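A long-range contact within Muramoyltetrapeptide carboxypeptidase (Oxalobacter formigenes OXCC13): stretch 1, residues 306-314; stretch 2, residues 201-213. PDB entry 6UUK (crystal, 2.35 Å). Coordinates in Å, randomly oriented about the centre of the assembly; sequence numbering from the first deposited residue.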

# COMPACT_ATOMS: atom_id res chain seq x y z
N ILE B 306 -15.33 14.03 -7.11
CA ILE B 306 -14.51 15.09 -7.70
C ILE B 306 -14.18 14.71 -9.13
O ILE B 306 -14.17 13.51 -9.46
CB ILE B 306 -13.24 15.34 -6.88
CG1 ILE B 306 -12.31 14.13 -6.94
CG2 ILE B 306 -13.59 15.67 -5.44
CD1 ILE B 306 -10.97 14.35 -6.28
N PRO B 307 -13.93 15.67 -10.02
CA PRO B 307 -13.57 15.31 -11.40
C PRO B 307 -12.17 14.72 -11.47
O PRO B 307 -11.25 15.14 -10.77
CB PRO B 307 -13.65 16.65 -12.14
CG PRO B 307 -13.40 17.68 -11.08
CD PRO B 307 -14.04 17.13 -9.84
N VAL B 308 -12.02 13.72 -12.33
CA VAL B 308 -10.75 13.02 -12.54
C VAL B 308 -10.24 13.38 -13.93
O VAL B 308 -10.91 13.11 -14.93
CB VAL B 308 -10.90 11.50 -12.38
CG1 VAL B 308 -9.56 10.82 -12.60
CG2 VAL B 308 -11.46 11.17 -11.00
N VAL B 309 -9.06 13.98 -13.98
CA VAL B 309 -8.44 14.42 -15.23
C VAL B 309 -7.20 13.57 -15.48
O VAL B 309 -6.38 13.38 -14.58
CB VAL B 309 -8.08 15.92 -15.18
CG1 VAL B 309 -7.36 16.33 -16.45
CG2 VAL B 309 -9.33 16.76 -14.97
N THR B 310 -7.08 13.05 -16.69
CA THR B 310 -5.97 12.19 -17.07
C THR B 310 -5.08 12.89 -18.10
O THR B 310 -5.42 13.94 -18.64
CB THR B 310 -6.47 10.86 -17.64
OG1 THR B 310 -7.09 11.08 -18.91
CG2 THR B 310 -7.49 10.24 -16.70
N GLY B 311 -3.92 12.28 -18.36
CA GLY B 311 -3.00 12.77 -19.36
C GLY B 311 -1.81 13.54 -18.83
O GLY B 311 -0.99 14.00 -19.64
N LEU B 312 -1.69 13.70 -17.52
CA LEU B 312 -0.57 14.43 -16.94
C LEU B 312 0.75 13.77 -17.32
O LEU B 312 0.95 12.59 -17.01
CB LEU B 312 -0.71 14.49 -15.42
CG LEU B 312 0.40 15.21 -14.65
CD1 LEU B 312 0.41 16.70 -14.96
CD2 LEU B 312 0.26 14.97 -13.15
N PRO B 313 1.66 14.48 -18.00
CA PRO B 313 2.93 13.86 -18.42
C PRO B 313 3.96 13.84 -17.30
O PRO B 313 4.98 14.53 -17.31
CB PRO B 313 3.34 14.74 -19.60
CG PRO B 313 2.65 16.07 -19.38
CD PRO B 313 1.63 15.92 -18.28
N PHE B 314 3.68 13.02 -16.29
CA PHE B 314 4.57 12.88 -15.15
C PHE B 314 4.53 11.44 -14.65
O PHE B 314 3.46 10.83 -14.57
CB PHE B 314 4.20 13.84 -14.02
CG PHE B 314 5.06 13.70 -12.80
CD1 PHE B 314 6.34 14.23 -12.77
CD2 PHE B 314 4.59 13.03 -11.68
CE1 PHE B 314 7.13 14.09 -11.65
CE2 PHE B 314 5.38 12.89 -10.56
CZ PHE B 314 6.65 13.42 -10.54
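Stretch 2, residues 201-213: SVKWVSKDNPDVD

Stretch 2 enters as a β-strand, 201-205, and continues as loop beyond it; stretch 1 carries a short strand around 308-310. The two run in opposite senses, as the nearest CA pairs establish: Ser206 CA to Gly311 CA is 5.1 Å, Asn209 CA to Val309 CA 5.7 Å, and Pro210 CA to Pro307 CA 6.9 Å. No backbone-to-backbone hydrogen bond joins them; every hydrogen bond across the contact uses a side chain of stretch 2.

Side chains alternate along the strand. Ser201 is out of reach, Val202 points toward stretch 1 and places Val202 CG1 3.9 Å from Pro313 CD, and Lys203 points away. Trp204, chi1 65° (p) and chi2 85°, has the largest covered area, 94 Å². Leu312 CA sits 3.9 Å from the centroid of the Trp204 six-membered ring and 10° off the normal, a CH-pi contact over the face; Leu312 CD1 to Trp204 CZ3 is 3.6 Å, and Pro313 CD to Trp204 CE3 is 3.5 Å. At the ring edge, Trp204 NE1 donates to Thr310 O (3.0 Å, 150°).

Val205 turns away, its CG1 and CG2 unmodelled. Ser206, in the t rotamer with phi/psi -151/129, hydrogen-bonds through OG to Thr310 OG1 at 2.8 Å. Its CB lies 3.8 Å from Gly311 CA, where an ideal CB on Gly311 would stand 2.5 Å from both Ser206 CB and Trp204 NE1. Gly311's own phi/psi of 101/1 independently calls for glycine.

Lys207 points away, and Asp208 takes a positive phi of 60° before Asn209 points back. Asn209 OD1 accepts from Thr310 N (3.1 Å, 152°), so the side-chain carbonyl oxygen of Asn209 meets the backbone N-H of Thr310 directly. Pro210 CD then packs 3.5 Å from Val308 O, and Pro210 CG 4.2 Å from Pro307 CB. Beyond Asp211, which points away, Val212 CG1 closes the apolar end against Pro307 CB (3.6 Å) and Val309 CG2 (4.2 Å).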

# COMPACT_ATOMS: atom_id res chain seq x y z
N SER B 201 3.68 26.30 -16.90
CA SER B 201 2.43 25.87 -17.51
C SER B 201 2.65 24.56 -18.24
O SER B 201 3.59 24.44 -19.03
CB SER B 201 1.89 26.94 -18.47
OG SER B 201 2.79 27.14 -19.55
N VAL B 202 1.78 23.59 -17.99
CA VAL B 202 1.87 22.26 -18.59
C VAL B 202 0.61 22.04 -19.42
O VAL B 202 -0.51 22.12 -18.90
CB VAL B 202 2.04 21.16 -17.54
CG1 VAL B 202 2.23 19.81 -18.21
CG2 VAL B 202 3.21 21.48 -16.62
N LYS B 203 0.80 21.76 -20.71
CA LYS B 203 -0.30 21.50 -21.63
C LYS B 203 -0.12 20.13 -22.26
O LYS B 203 0.99 19.78 -22.68
CB LYS B 203 -0.37 22.57 -22.72
CG LYS B 203 -0.42 24.00 -22.20
CD LYS B 203 -0.33 25.00 -23.34
CE LYS B 203 0.94 24.80 -24.15
NZ LYS B 203 1.04 25.75 -25.29
N TRP B 204 -1.19 19.35 -22.31
CA TRP B 204 -1.14 18.02 -22.91
C TRP B 204 -2.49 17.72 -23.56
O TRP B 204 -3.47 18.44 -23.37
CB TRP B 204 -0.77 16.96 -21.88
CG TRP B 204 -1.79 16.76 -20.79
CD1 TRP B 204 -2.90 15.97 -20.85
CD2 TRP B 204 -1.78 17.35 -19.49
NE1 TRP B 204 -3.59 16.04 -19.66
CE2 TRP B 204 -2.92 16.88 -18.81
CE3 TRP B 204 -0.92 18.24 -18.83
CZ2 TRP B 204 -3.23 17.27 -17.51
CZ3 TRP B 204 -1.22 18.62 -17.54
CH2 TRP B 204 -2.37 18.13 -16.89
N VAL B 205 -2.51 16.63 -24.32
CA VAL B 205 -3.71 16.18 -25.03
C VAL B 205 -4.17 14.87 -24.40
O VAL B 205 -3.40 13.90 -24.34
CB VAL B 205 -3.44 16.01 -26.53
N SER B 206 -5.42 14.84 -23.94
CA SER B 206 -6.00 13.64 -23.36
C SER B 206 -7.50 13.68 -23.60
O SER B 206 -8.16 14.68 -23.29
CB SER B 206 -5.69 13.54 -21.87
OG SER B 206 -6.28 12.38 -21.30
N LYS B 207 -8.04 12.59 -24.14
CA LYS B 207 -9.43 12.53 -24.55
C LYS B 207 -10.32 12.06 -23.39
O LYS B 207 -9.86 11.56 -22.37
CB LYS B 207 -9.59 11.59 -25.74
CG LYS B 207 -8.68 11.93 -26.92
CD LYS B 207 -8.66 10.80 -27.94
CE LYS B 207 -10.04 10.52 -28.49
NZ LYS B 207 -10.61 11.70 -29.20
N ASP B 208 -11.63 12.26 -23.58
CA ASP B 208 -12.66 11.77 -22.66
C ASP B 208 -12.50 12.35 -21.25
O ASP B 208 -12.88 11.72 -20.26
CB ASP B 208 -12.67 10.24 -22.60
CG ASP B 208 -12.84 9.62 -23.97
OD1 ASP B 208 -13.47 10.24 -24.85
OD2 ASP B 208 -12.32 8.49 -24.18
N ASN B 209 -11.94 13.56 -21.15
CA ASN B 209 -11.82 14.15 -19.83
C ASN B 209 -12.88 15.24 -19.63
O ASN B 209 -13.24 15.95 -20.58
CB ASN B 209 -10.43 14.75 -19.63
CG ASN B 209 -9.41 13.71 -19.22
OD1 ASN B 209 -9.68 12.85 -18.39
ND2 ASN B 209 -8.22 13.79 -19.81
N PRO B 210 -13.40 15.38 -18.41
CA PRO B 210 -14.41 16.41 -18.16
C PRO B 210 -13.83 17.81 -18.27
O PRO B 210 -12.62 18.02 -18.13
CB PRO B 210 -14.87 16.11 -16.73
CG PRO B 210 -13.71 15.41 -16.11
CD PRO B 210 -13.09 14.60 -17.21
N ASP B 211 -14.72 18.77 -18.51
CA ASP B 211 -14.33 20.17 -18.63
C ASP B 211 -14.34 20.78 -17.23
O ASP B 211 -15.41 21.07 -16.67
CB ASP B 211 -15.27 20.92 -19.57
CG ASP B 211 -15.11 20.48 -21.01
OD1 ASP B 211 -14.26 19.60 -21.27
OD2 ASP B 211 -15.83 21.01 -21.88
N VAL B 212 -13.16 20.98 -16.66
CA VAL B 212 -13.02 21.52 -15.32
C VAL B 212 -12.34 22.89 -15.40
O VAL B 212 -11.77 23.27 -16.43
CB VAL B 212 -12.24 20.57 -14.39
CG1 VAL B 212 -12.72 19.14 -14.57
CG2 VAL B 212 -10.74 20.67 -14.66
N ASP B 213 -12.40 23.63 -14.30
CA ASP B 213 -11.76 24.93 -14.20
C ASP B 213 -11.54 25.28 -12.73
O ASP B 213 -12.10 26.25 -12.22
CB ASP B 213 -12.61 26.01 -14.88
CG ASP B 213 -11.87 27.31 -15.07
OD1 ASP B 213 -10.98 27.37 -15.94
OD2 ASP B 213 -12.17 28.28 -14.34